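Local structure of membrane attack complex assembly inhibitor BGA71 (Borreliella bavariensis, 6FMH) at residues A[32-37]-A[69-74]; A[51-56]-A[99-104]; A[112-117]-A[139-144]; A[160-163]-A[168-171]. The protein inhibits assembly of the complement membrane attack complex as an outer surface protein of a Lyme disease spirochaete, probably sparing the bacterium from complement killing. All coordinates share one frame; numbering follows the deposited sequence.

Interaction 1: A[32-37]-A[69-74]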
loop_
_atom_site.group_PDB
_atom_site.type_symbol
_atom_site.label_atom_id
_atom_site.label_comp_id
_atom_site.label_asym_id
_atom_site.label_seq_id
_atom_site.Cartn_x
_atom_site.Cartn_y
_atom_site.Cartn_z
ATOM N N ASN A 32 7.903 13.945 2.409
ATOM C CA ASN A 32 7.792 14.372 3.772
ATOM C C ASN A 32 8.913 15.308 4.151
ATOM O O ASN A 32 8.688 16.244 4.925
ATOM C CB ASN A 32 7.799 13.177 4.696
ATOM C CG ASN A 32 6.506 12.413 4.642
ATOM O OD1 ASN A 32 5.442 13.011 4.469
ATOM N ND2 ASN A 32 6.566 11.126 4.801
ATOM N N GLU A 33 10.104 15.103 3.580
ATOM C CA GLU A 33 11.205 16.046 3.751
ATOM C C GLU A 33 10.796 17.410 3.302
ATOM O O GLU A 33 10.787 18.356 4.084
ATOM C CB GLU A 33 12.462 15.629 2.956
ATOM C CG GLU A 33 13.413 14.895 3.847
ATOM C CD GLU A 33 14.830 14.780 3.338
ATOM O OE1 GLU A 33 15.217 15.493 2.374
ATOM O OE2 GLU A 33 15.577 13.983 3.983
ATOM N N ILE A 34 10.554 17.521 2.014
ATOM C CA ILE A 34 10.141 18.762 1.392
ATOM C C ILE A 34 9.045 19.461 2.149
ATOM O O ILE A 34 9.145 20.656 2.429
ATOM C CB ILE A 34 9.643 18.454 -0.005
ATOM C CG1 ILE A 34 10.822 18.290 -0.933
ATOM C CG2 ILE A 34 8.690 19.527 -0.511
ATOM C CD1 ILE A 34 10.378 18.029 -2.358
ATOM N N ASP A 35 8.011 18.699 2.495
ATOM C CA ASP A 35 6.860 19.218 3.221
ATOM C C ASP A 35 7.162 19.626 4.665
ATOM O O ASP A 35 6.440 20.446 5.235
ATOM C CB ASP A 35 5.743 18.176 3.240
ATOM C CG ASP A 35 5.084 18.001 1.891
ATOM O OD1 ASP A 35 5.420 18.725 0.916
ATOM O OD2 ASP A 35 4.166 17.164 1.820
ATOM N N ALA A 36 8.195 19.050 5.258
ATOM C CA ALA A 36 8.552 19.369 6.643
ATOM C C ALA A 36 8.953 20.829 6.801
ATOM O O ALA A 36 8.827 21.405 7.876
ATOM C CB ALA A 36 9.657 18.443 7.144
ATOM N N GLN A 37 9.373 21.424 5.700
ATOM C CA GLN A 37 9.820 22.799 5.657
ATOM C C GLN A 37 8.696 23.849 5.441
ATOM O O GLN A 37 8.956 24.966 4.975
ATOM C CB GLN A 37 10.899 22.898 4.529
ATOM C CG GLN A 37 12.167 22.040 4.823
ATOM C CD GLN A 37 12.996 22.709 5.863
ATOM O OE1 GLN A 37 13.164 22.267 7.034
ATOM N NE2 GLN A 37 13.520 23.817 5.453
ATOM N N LEU A 69 8.406 16.857 -10.737
ATOM C CA LEU A 69 9.220 18.054 -10.646
ATOM C C LEU A 69 10.476 17.821 -9.837
ATOM O O LEU A 69 11.150 18.772 -9.410
ATOM C CB LEU A 69 8.446 19.158 -9.984
ATOM C CG LEU A 69 7.151 19.509 -10.698
ATOM C CD1 LEU A 69 6.373 20.482 -9.842
ATOM C CD2 LEU A 69 7.478 20.115 -12.042
ATOM N N ASN A 70 10.857 16.558 -9.695
ATOM C CA ASN A 70 12.157 16.275 -9.164
ATOM C C ASN A 70 12.466 16.772 -7.746
ATOM O O ASN A 70 13.606 16.852 -7.338
ATOM C CB ASN A 70 13.121 16.836 -10.150
ATOM C CG ASN A 70 13.833 15.744 -10.804
ATOM O OD1 ASN A 70 14.560 15.016 -10.137
ATOM N ND2 ASN A 70 13.456 15.459 -12.061
ATOM N N TYR A 71 11.419 17.027 -7.004
ATOM C CA TYR A 71 11.504 17.401 -5.643
ATOM C C TYR A 71 12.208 18.739 -5.492
ATOM O O TYR A 71 12.738 19.045 -4.442
ATOM C CB TYR A 71 12.193 16.300 -4.858
ATOM C CG TYR A 71 11.600 14.927 -5.076
ATOM C CD1 TYR A 71 10.538 14.468 -4.291
ATOM C CD2 TYR A 71 12.139 14.070 -6.029
ATOM C CE1 TYR A 71 10.024 13.199 -4.475
ATOM C CE2 TYR A 71 11.618 12.800 -6.217
ATOM C CZ TYR A 71 10.552 12.373 -5.441
ATOM O OH TYR A 71 10.034 11.103 -5.624
ATOM N N GLU A 72 12.116 19.562 -6.535
ATOM C CA GLU A 72 12.608 20.962 -6.536
ATOM C C GLU A 72 11.545 21.919 -6.012
ATOM O O GLU A 72 10.586 22.251 -6.696
ATOM C CB GLU A 72 13.009 21.376 -7.943
ATOM C CG GLU A 72 14.311 20.768 -8.410
ATOM C CD GLU A 72 14.668 21.184 -9.815
ATOM O OE1 GLU A 72 14.688 22.400 -10.115
ATOM O OE2 GLU A 72 14.958 20.277 -10.651
ATOM N N LYS A 73 11.703 22.302 -4.763
ATOM C CA LYS A 73 10.797 23.215 -4.092
ATOM C C LYS A 73 10.375 24.398 -4.959
ATOM O O LYS A 73 9.213 24.827 -4.954
ATOM C CB LYS A 73 11.448 23.713 -2.774
ATOM C CG LYS A 73 11.178 22.805 -1.565
ATOM C CD LYS A 73 11.728 23.255 -0.202
ATOM C CE LYS A 73 13.209 23.666 -0.230
ATOM N NZ LYS A 73 13.569 24.363 1.031
ATOM N N GLN A 74 11.292 24.945 -5.710
ATOM C CA GLN A 74 10.982 26.106 -6.510
ATOM C C GLN A 74 9.899 25.828 -7.564
ATOM O O GLN A 74 8.875 26.495 -7.621
ATOM C CB GLN A 74 12.250 26.609 -7.193
ATOM C CG GLN A 74 12.058 28.012 -7.622
ATOM C CD GLN A 74 13.263 28.816 -7.680
ATOM O OE1 GLN A 74 14.318 28.476 -7.125
ATOM N NE2 GLN A 74 13.081 30.003 -8.273
#
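Ile34 lays the end of its longer branch against the base of Tyr71. Its CD1 lies 3.5 Å from Tyr71 CB, and from there it meets the tyrosine ring at the edge, near the ring plane, with Tyr71 CD1 4.1 Å away. No ring face takes part. With chi2 at -178° the branch is extended, and CD1 reaches across to Tyr71. Ile34 CG2 serves another neighbour, Lys73, whose CG lies 4.2 Å from it, so the lysine joins through its aliphatic stem. The backbones approach most closely at this level, where the CA atoms of Ile34 and Lys73 are 7.1 Å apart.

Tyr71 lies in the link between helix 55-68 and helix 73-88. Asn70, with positive phi, is the C-prime residue of a Schellman motif ending the first of these helices. A type I' turn from Leu69 to Glu72 then places Glu72 at the N-cap of the next, its N bonded to Leu69 O at 3.1 Å. Helix 12-36 thus ends against this connection. Ile34 also packs on Ile76, and beside the contact Asp35 ties helix 12-36 to helix 55-68 through a salt bridge to Lys62 and a hydrogen bond to Tyr66.

No hydrogen bond or salt bridge joins the two segments. Their cohesion therefore rests on apolar contact, centred on Ile34 against Tyr71 and the stem of Lys73.

Interaction 2: A[51-56]-A[99-104]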
loop_
_atom_site.group_PDB
_atom_site.type_symbol
_atom_site.label_atom_id
_atom_site.label_comp_id
_atom_site.label_asym_id
_atom_site.label_seq_id
_atom_site.Cartn_x
_atom_site.Cartn_y
_atom_site.Cartn_z
ATOM N N ASP A 51 -15.163 20.166 -1.468
ATOM C CA ASP A 51 -14.531 18.842 -1.542
ATOM C C ASP A 51 -13.568 18.676 -0.399
ATOM O O ASP A 51 -12.986 19.650 0.047
ATOM C CB ASP A 51 -13.791 18.665 -2.869
ATOM C CG ASP A 51 -14.665 18.062 -3.972
ATOM O OD1 ASP A 51 -15.805 17.630 -3.714
ATOM O OD2 ASP A 51 -14.198 18.021 -5.125
ATOM N N ASN A 52 -13.403 17.440 0.068
ATOM C CA ASN A 52 -12.468 17.136 1.160
ATOM C C ASN A 52 -11.300 16.339 0.609
ATOM O O ASN A 52 -11.433 15.179 0.204
ATOM C CB ASN A 52 -13.178 16.378 2.266
ATOM C CG ASN A 52 -12.462 16.399 3.631
ATOM O OD1 ASN A 52 -12.962 16.989 4.621
ATOM N ND2 ASN A 52 -11.422 15.638 3.737
ATOM N N LEU A 53 -10.162 17.010 0.558
ATOM C CA LEU A 53 -8.910 16.387 0.319
ATOM C C LEU A 53 -8.450 15.667 1.588
ATOM O O LEU A 53 -7.903 16.266 2.504
ATOM C CB LEU A 53 -7.871 17.445 -0.052
ATOM C CG LEU A 53 -6.498 17.002 -0.512
ATOM C CD1 LEU A 53 -6.615 16.225 -1.804
ATOM C CD2 LEU A 53 -5.664 18.235 -0.710
ATOM N N SER A 54 -8.638 14.362 1.621
ATOM C CA SER A 54 -8.048 13.565 2.657
ATOM C C SER A 54 -6.532 13.576 2.564
ATOM O O SER A 54 -5.941 13.843 1.512
ATOM C CB SER A 54 -8.532 12.120 2.536
ATOM O OG SER A 54 -8.012 11.487 1.397
ATOM N N GLN A 55 -5.914 13.184 3.664
ATOM C CA GLN A 55 -4.475 13.085 3.734
ATOM C C GLN A 55 -3.871 11.991 2.758
ATOM O O GLN A 55 -2.724 12.106 2.309
ATOM C CB GLN A 55 -4.047 12.996 5.194
ATOM C CG GLN A 55 -4.788 11.897 5.978
ATOM C CD GLN A 55 -6.017 12.457 6.716
ATOM O OE1 GLN A 55 -5.813 13.118 7.717
ATOM N NE2 GLN A 55 -7.279 12.196 6.262
ATOM N N TYR A 56 -4.673 11.010 2.372
ATOM C CA TYR A 56 -4.276 9.985 1.379
ATOM C C TYR A 56 -4.300 10.553 -0.036
ATOM O O TYR A 56 -3.325 10.416 -0.793
ATOM C CB TYR A 56 -5.206 8.735 1.424
ATOM C CG TYR A 56 -5.052 7.858 0.192
ATOM C CD1 TYR A 56 -3.916 7.070 0.026
ATOM C CD2 TYR A 56 -5.973 7.883 -0.847
ATOM C CE1 TYR A 56 -3.735 6.311 -1.111
ATOM C CE2 TYR A 56 -5.806 7.116 -2.008
ATOM C CZ TYR A 56 -4.688 6.329 -2.130
ATOM O OH TYR A 56 -4.466 5.554 -3.246
ATOM N N PHE A 99 -7.419 19.257 -12.920
ATOM C CA PHE A 99 -5.994 18.927 -13.006
ATOM C C PHE A 99 -5.578 18.012 -11.825
ATOM O O PHE A 99 -4.861 17.046 -12.004
ATOM C CB PHE A 99 -5.167 20.220 -13.037
ATOM C CG PHE A 99 -3.708 19.995 -12.963
ATOM C CD1 PHE A 99 -2.996 19.666 -14.100
ATOM C CD2 PHE A 99 -3.035 20.065 -11.734
ATOM C CE1 PHE A 99 -1.614 19.435 -14.027
ATOM C CE2 PHE A 99 -1.669 19.816 -11.662
ATOM C CZ PHE A 99 -0.958 19.502 -12.807
ATOM N N ILE A 100 -6.024 18.366 -10.634
ATOM C CA ILE A 100 -5.631 17.714 -9.396
ATOM C C ILE A 100 -6.331 16.377 -9.225
ATOM O O ILE A 100 -5.696 15.339 -9.135
ATOM C CB ILE A 100 -5.937 18.644 -8.189
ATOM C CG1 ILE A 100 -4.788 19.617 -7.953
ATOM C CG2 ILE A 100 -6.195 17.898 -6.905
ATOM C CD1 ILE A 100 -3.411 19.016 -7.968
ATOM N N TYR A 101 -7.660 16.416 -9.192
ATOM C CA TYR A 101 -8.426 15.229 -8.918
ATOM C C TYR A 101 -8.596 14.310 -10.131
ATOM O O TYR A 101 -8.679 13.125 -9.963
ATOM C CB TYR A 101 -9.780 15.596 -8.304
ATOM C CG TYR A 101 -9.693 16.316 -6.965
ATOM C CD1 TYR A 101 -9.074 15.734 -5.866
ATOM C CD2 TYR A 101 -10.257 17.577 -6.799
ATOM C CE1 TYR A 101 -9.004 16.398 -4.653
ATOM C CE2 TYR A 101 -10.201 18.246 -5.580
ATOM C CZ TYR A 101 -9.566 17.661 -4.514
ATOM O OH TYR A 101 -9.510 18.356 -3.316
ATOM N N GLN A 102 -8.634 14.846 -11.338
ATOM C CA GLN A 102 -8.927 14.034 -12.499
ATOM C C GLN A 102 -7.738 13.567 -13.268
ATOM O O GLN A 102 -7.732 12.472 -13.818
ATOM C CB GLN A 102 -9.844 14.813 -13.428
ATOM C CG GLN A 102 -10.590 14.007 -14.490
ATOM C CD GLN A 102 -11.045 14.930 -15.621
ATOM O OE1 GLN A 102 -11.637 15.966 -15.335
ATOM N NE2 GLN A 102 -10.739 14.597 -16.886
ATOM N N ILE A 103 -6.700 14.382 -13.339
ATOM C CA ILE A 103 -5.517 13.999 -14.107
ATOM C C ILE A 103 -4.421 13.457 -13.207
ATOM O O ILE A 103 -3.938 12.361 -13.431
ATOM C CB ILE A 103 -5.064 15.178 -14.953
ATOM C CG1 ILE A 103 -6.106 15.377 -16.056
ATOM C CG2 ILE A 103 -3.623 14.990 -15.456
ATOM C CD1 ILE A 103 -5.720 15.046 -17.468
ATOM N N VAL A 104 -3.986 14.257 -12.232
ATOM C CA VAL A 104 -2.819 13.909 -11.452
ATOM C C VAL A 104 -3.128 12.653 -10.641
ATOM O O VAL A 104 -2.340 11.713 -10.578
ATOM C CB VAL A 104 -2.375 15.086 -10.554
ATOM C CG1 VAL A 104 -1.311 14.635 -9.570
ATOM C CG2 VAL A 104 -1.830 16.223 -11.412
#
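The bond from Val104 N to Phe99 O, 2.9 Å long, closes a wide pi-type turn that carries Tyr101 against Leu53 and Asp51. From this irregular stretch of helix 90-123 the tyrosine ring projects toward the segment 51-56, and two side chains meet its outer end. Leu53 brings CD1 to the ring edge, near the ring plane, 3.7 Å from Tyr101 CE1. Leu53 CB lies 3.8 Å from Tyr101 OH, so the leucine follows the border of the ring round to the hydroxyl. Its CG stands opposite the backbone N (chi1 -173°), a turn that carries CD1 to the tyrosine although the CB bond itself does not point there.

Asp51 passes Tyr101 running the opposite way, its carboxylate plane turned 84° from that of the ring. Its OD2 is 4.0 Å from Tyr101 CE2, in an oblique approach, and the aspartate is poorly ordered, so this part of the contact is the less certain. One face of the ring is covered from within its own helix by Ile100 CG2, 3.7 Å above the plane and over its centre.

Just beyond Leu53, Ser54 is the N-cap of helix 55-68, its OG bonded to Glu57 N. Leu53 and Ile100 both pack on Ile61 of that helix, and Asn52 and Ser54 pack on Glu14 of the second subunit. With no hydrogen bond across the segments, the tyrosine takes part chiefly through its edge and hydroxyl end, joining the approach to helix 55-68 to helix 90-123 by van der Waals contact.

Interaction 3: A[112-117]-A[139-144]; sequences DRVLCL and MNLDSS
Val114 holds its two methyls apart, and each faces a different part of helix 139-144: a chi1 of -176° sets CG1 opposite the backbone N, while CG2 falls beside that nitrogen. CG1 is applied to Leu141, 3.8 Å from its CB and equally far from its CA, so it rests on the root of the leucine. The two side chains cross at about a right angle, and Leu141 sends its branched end past the valine toward Leu20, Ala16 and Ile118. CG2 touches more lightly, 4.3 Å from Asn140 CB and also 4.3 Å from Ser144 OG. Residues one turn apart on the same helix thus receive a single methyl.

The two segments belong to an antiparallel helical hairpin, helices 90-123 and 127-163 being joined by a short turn. Locally the axes come within 9.4 Å with 157° between their directions, and the CA atoms of Val114 and Leu141 are 6.1 Å apart.

Ser144 is buried, yet its hydroxyl is satisfied inside its own helix: OG donates to Leu141 O at 2.9 Å, approaching from above the carbonyl plane (41° out of it). With that bond made, OG can lie beside the valine methyl without needing a polar partner across the interface. Farther round helix 112-117, Leu115 packs on Leu20 and Asn24 of helix 12-36, and Cys116 forms a disulfide with Cys116 of the second subunit.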
loop_
_atom_site.group_PDB
_atom_site.type_symbol
_atom_site.label_atom_id
_atom_site.label_comp_id
_atom_site.label_asym_id
_atom_site.label_seq_id
_atom_site.Cartn_x
_atom_site.Cartn_y
_atom_site.Cartn_z
ATOM N N ASP A 112 -0.897 2.476 -8.715
ATOM C CA ASP A 112 -1.170 1.895 -7.445
ATOM C C ASP A 112 -2.083 0.728 -7.555
ATOM O O ASP A 112 -1.895 -0.219 -6.873
ATOM C CB ASP A 112 -1.811 2.938 -6.559
ATOM C CG ASP A 112 -0.847 3.876 -5.975
ATOM O OD1 ASP A 112 0.332 3.706 -6.125
ATOM O OD2 ASP A 112 -1.268 4.805 -5.337
ATOM N N ARG A 113 -3.086 0.838 -8.414
ATOM C CA ARG A 113 -4.001 -0.234 -8.798
ATOM C C ARG A 113 -3.355 -1.526 -9.260
ATOM O O ARG A 113 -3.777 -2.582 -8.905
ATOM C CB ARG A 113 -4.939 0.261 -9.890
ATOM C CG ARG A 113 -6.271 -0.440 -9.950
ATOM C CD ARG A 113 -6.854 -0.601 -11.321
ATOM N NE ARG A 113 -7.883 -1.616 -11.290
ATOM C CZ ARG A 113 -9.171 -1.406 -11.471
ATOM N NH1 ARG A 113 -9.623 -0.210 -11.727
ATOM N NH2 ARG A 113 -10.003 -2.404 -11.401
ATOM N N VAL A 114 -2.361 -1.412 -10.107
ATOM C CA VAL A 114 -1.567 -2.490 -10.623
ATOM C C VAL A 114 -0.701 -3.154 -9.601
ATOM O O VAL A 114 -0.469 -4.321 -9.691
ATOM C CB VAL A 114 -0.601 -1.958 -11.687
ATOM C CG1 VAL A 114 0.191 -3.060 -12.318
ATOM C CG2 VAL A 114 -1.326 -1.155 -12.724
ATOM N N LEU A 115 -0.193 -2.407 -8.651
ATOM C CA LEU A 115 0.612 -2.964 -7.626
ATOM C C LEU A 115 -0.281 -3.642 -6.645
ATOM O O LEU A 115 0.089 -4.570 -6.038
ATOM C CB LEU A 115 1.435 -1.891 -6.962
ATOM C CG LEU A 115 2.290 -2.458 -5.862
ATOM C CD1 LEU A 115 3.401 -3.354 -6.319
ATOM C CD2 LEU A 115 2.790 -1.319 -5.081
ATOM N N CYS A 116 -1.473 -3.137 -6.487
ATOM C CA CYS A 116 -2.446 -3.730 -5.617
ATOM C C CYS A 116 -2.796 -5.114 -6.183
ATOM O O CYS A 116 -2.996 -6.003 -5.438
ATOM C CB CYS A 116 -3.670 -2.781 -5.381
ATOM S SG CYS A 116 -4.109 -2.226 -3.722
ATOM N N LEU A 117 -2.800 -5.274 -7.494
ATOM C CA LEU A 117 -3.177 -6.484 -8.224
ATOM C C LEU A 117 -2.082 -7.467 -8.535
ATOM O O LEU A 117 -2.330 -8.600 -8.730
ATOM C CB LEU A 117 -3.730 -6.096 -9.578
ATOM C CG LEU A 117 -5.146 -5.650 -9.770
ATOM C CD1 LEU A 117 -5.339 -5.103 -11.144
ATOM C CD2 LEU A 117 -6.063 -6.791 -9.509
ATOM N N MET A 139 2.624 -5.475 -18.438
ATOM C CA MET A 139 2.369 -4.516 -19.489
ATOM C C MET A 139 1.646 -3.293 -18.909
ATOM O O MET A 139 2.088 -2.177 -19.088
ATOM C CB MET A 139 1.691 -5.232 -20.665
ATOM C CG MET A 139 2.656 -6.210 -21.333
ATOM S SD MET A 139 1.860 -7.353 -22.478
ATOM C CE MET A 139 1.911 -6.403 -24.001
ATOM N N ASN A 140 0.593 -3.504 -18.136
ATOM C CA ASN A 140 -0.102 -2.421 -17.477
ATOM C C ASN A 140 0.804 -1.593 -16.585
ATOM O O ASN A 140 0.699 -0.361 -16.516
ATOM C CB ASN A 140 -1.242 -2.978 -16.609
ATOM C CG ASN A 140 -2.409 -3.500 -17.445
ATOM O OD1 ASN A 140 -2.518 -3.202 -18.602
ATOM N ND2 ASN A 140 -3.259 -4.317 -16.846
ATOM N N LEU A 141 1.681 -2.271 -15.876
ATOM C CA LEU A 141 2.587 -1.596 -14.949
ATOM C C LEU A 141 3.464 -0.658 -15.719
ATOM O O LEU A 141 3.732 0.470 -15.313
ATOM C CB LEU A 141 3.467 -2.623 -14.228
ATOM C CG LEU A 141 4.599 -2.064 -13.382
ATOM C CD1 LEU A 141 4.070 -1.118 -12.315
ATOM C CD2 LEU A 141 5.361 -3.229 -12.792
ATOM N N ASP A 142 4.004 -1.188 -16.797
ATOM C CA ASP A 142 4.843 -0.398 -17.671
ATOM C C ASP A 142 4.082 0.846 -18.182
ATOM O O ASP A 142 4.645 1.938 -18.274
ATOM C CB ASP A 142 5.298 -1.290 -18.843
ATOM C CG ASP A 142 6.474 -0.710 -19.603
ATOM O OD1 ASP A 142 7.506 -0.385 -18.949
ATOM O OD2 ASP A 142 6.387 -0.607 -20.852
ATOM N N SER A 143 2.860 0.606 -18.646
ATOM C CA SER A 143 2.112 1.635 -19.313
ATOM C C SER A 143 1.768 2.766 -18.358
ATOM O O SER A 143 1.899 3.940 -18.672
ATOM C CB SER A 143 0.818 1.066 -19.865
ATOM O OG SER A 143 -0.054 2.169 -20.173
ATOM N N SER A 144 1.432 2.372 -17.146
ATOM C CA SER A 144 1.104 3.315 -16.125
ATOM C C SER A 144 2.325 4.135 -15.589
ATOM O O SER A 144 2.140 5.279 -15.203
ATOM C CB SER A 144 0.407 2.591 -15.005
ATOM O OG SER A 144 1.380 1.828 -14.321
#

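Interaction 4: A[160-163]-A[168-171]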
loop_
_atom_site.group_PDB
_atom_site.type_symbol
_atom_site.label_atom_id
_atom_site.label_comp_id
_atom_site.label_asym_id
_atom_site.label_seq_id
_atom_site.Cartn_x
_atom_site.Cartn_y
_atom_site.Cartn_z
ATOM N N ASP A 160 8.375 25.781 -17.183
ATOM C CA ASP A 160 9.210 26.646 -17.969
ATOM C C ASP A 160 8.372 27.681 -18.732
ATOM O O ASP A 160 8.724 28.861 -18.758
ATOM C CB ASP A 160 9.969 25.834 -18.984
ATOM C CG ASP A 160 10.940 24.941 -18.383
ATOM O OD1 ASP A 160 11.124 24.945 -17.135
ATOM O OD2 ASP A 160 11.525 24.184 -19.174
ATOM N N ASP A 161 7.322 27.215 -19.406
ATOM C CA ASP A 161 6.438 28.106 -20.151
ATOM C C ASP A 161 5.878 29.194 -19.277
ATOM O O ASP A 161 5.785 30.337 -19.685
ATOM C CB ASP A 161 5.277 27.310 -20.776
ATOM C CG ASP A 161 5.642 26.674 -22.116
ATOM O OD1 ASP A 161 6.746 26.912 -22.659
ATOM O OD2 ASP A 161 4.806 25.906 -22.629
ATOM N N TYR A 162 5.529 28.829 -18.068
ATOM C CA TYR A 162 4.976 29.789 -17.117
ATOM C C TYR A 162 5.985 30.864 -16.752
ATOM O O TYR A 162 5.672 32.041 -16.770
ATOM C CB TYR A 162 4.504 29.064 -15.851
ATOM C CG TYR A 162 3.796 29.952 -14.860
ATOM C CD1 TYR A 162 2.440 30.253 -15.020
ATOM C CD2 TYR A 162 4.469 30.480 -13.727
ATOM C CE1 TYR A 162 1.776 31.074 -14.105
ATOM C CE2 TYR A 162 3.818 31.261 -12.823
ATOM C CZ TYR A 162 2.485 31.568 -13.022
ATOM O OH TYR A 162 1.824 32.356 -12.134
ATOM N N ASN A 163 7.210 30.453 -16.451
ATOM C CA ASN A 163 8.243 31.399 -16.098
ATOM C C ASN A 163 8.641 32.324 -17.235
ATOM O O ASN A 163 9.034 33.491 -16.978
ATOM C CB ASN A 163 9.473 30.683 -15.596
ATOM C CG ASN A 163 9.257 30.092 -14.249
ATOM O OD1 ASN A 163 8.530 30.640 -13.439
ATOM N ND2 ASN A 163 9.864 28.955 -13.993
ATOM N N ASN A 168 1.293 34.556 -22.702
ATOM C CA ASN A 168 0.759 35.364 -21.624
ATOM C C ASN A 168 0.195 34.556 -20.451
ATOM O O ASN A 168 -0.657 35.049 -19.696
ATOM C CB ASN A 168 -0.295 36.291 -22.181
ATOM C CG ASN A 168 0.256 37.225 -23.239
ATOM O OD1 ASN A 168 -0.366 37.395 -24.291
ATOM N ND2 ASN A 168 1.425 37.816 -22.994
ATOM N N ILE A 169 0.735 33.353 -20.250
ATOM C CA ILE A 169 0.194 32.398 -19.307
ATOM C C ILE A 169 0.417 32.806 -17.829
ATOM O O ILE A 169 -0.297 32.344 -16.940
ATOM C CB ILE A 169 0.821 31.008 -19.656
ATOM C CG1 ILE A 169 0.134 30.397 -20.886
ATOM C CG2 ILE A 169 0.805 30.007 -18.532
ATOM C CD1 ILE A 169 -1.367 30.379 -20.802
ATOM N N GLN A 170 1.367 33.684 -17.574
ATOM C CA GLN A 170 1.570 34.232 -16.237
ATOM C C GLN A 170 0.820 35.518 -16.030
ATOM O O GLN A 170 0.527 35.909 -14.913
ATOM C CB GLN A 170 3.064 34.503 -16.000
ATOM C CG GLN A 170 3.415 34.896 -14.583
ATOM C CD GLN A 170 4.901 34.975 -14.397
ATOM O OE1 GLN A 170 5.689 34.633 -15.289
ATOM N NE2 GLN A 170 5.312 35.379 -13.210
ATOM N N THR A 171 0.586 36.211 -17.123
ATOM C CA THR A 171 -0.055 37.511 -17.098
ATOM C C THR A 171 -1.559 37.398 -17.191
ATOM O O THR A 171 -2.275 38.287 -16.746
ATOM C CB THR A 171 0.465 38.291 -18.287
ATOM O OG1 THR A 171 1.799 38.737 -17.969
ATOM C CG2 THR A 171 -0.448 39.485 -18.652
#
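Tyr162, Gln170 and Ile169 account for most of the surface buried here, where the chain leaves helix 127-163 and turns back in a helix-loop-helix connection leading to helix 173-183. Tyr162 and Gln170 mark the closest backbone approach, with CA atoms 5.7 Å apart.

The evidence for a CH-pi contact is the position of Gln170 CG: it lies 4.2 Å from the centroid of the Tyr162 ring and 26° off the ring normal, hence over the face. The glutamine chain is extended and crosses the tyrosine side chain at about a right angle, and its amide plane stacks on the ring with 20° between the planes. The identity of the amide's two ends is uncertain, so no polar bond is inferred from them.

Ile169 meets another part of the same ring. Its CG2 lies 3.9 Å from Tyr162 CD1, and its carbonyl O comes obliquely to 3.7 Å from Tyr162 CE1. The rest of the isoleucine turns away to pack on Ala175, Leu176 and Tyr179 of the next helix.

A chi1 of -174° swings the Tyr162 ring alongside the loop, where its far end reaches helix 73-88: OH is hydrogen-bonded to Glu81, and the side chain touches Thr78 and Ile82. The loop has its own clasp in Asp165, whose OD1 takes the bond from Gln170 N while OD2 pairs with Thr171 OG1.

All four contacts lie in one all-helical chain and connect segments progressively later in sequence, except that interactions 1 and 2 interlock: their segments alternate, 32-37, 51-56, 69-74, 99-104. Their centres are 18 Å apart. Interactions 2 and 3 share helix 90-123 and are the only pair that touch, Tyr56 OH lying 3.9 Å from Asp112 OD2; both also border the second subunit, so they link the fold of one chain to dimer contacts. Interactions 3 and 4 share helix 127-163 yet have centres 34 Å apart on opposite sides of the chain's centre. That long helix therefore spans the molecule, pairing with helix 90-123 toward one end and ending at the loop that holds 168-171 at the other.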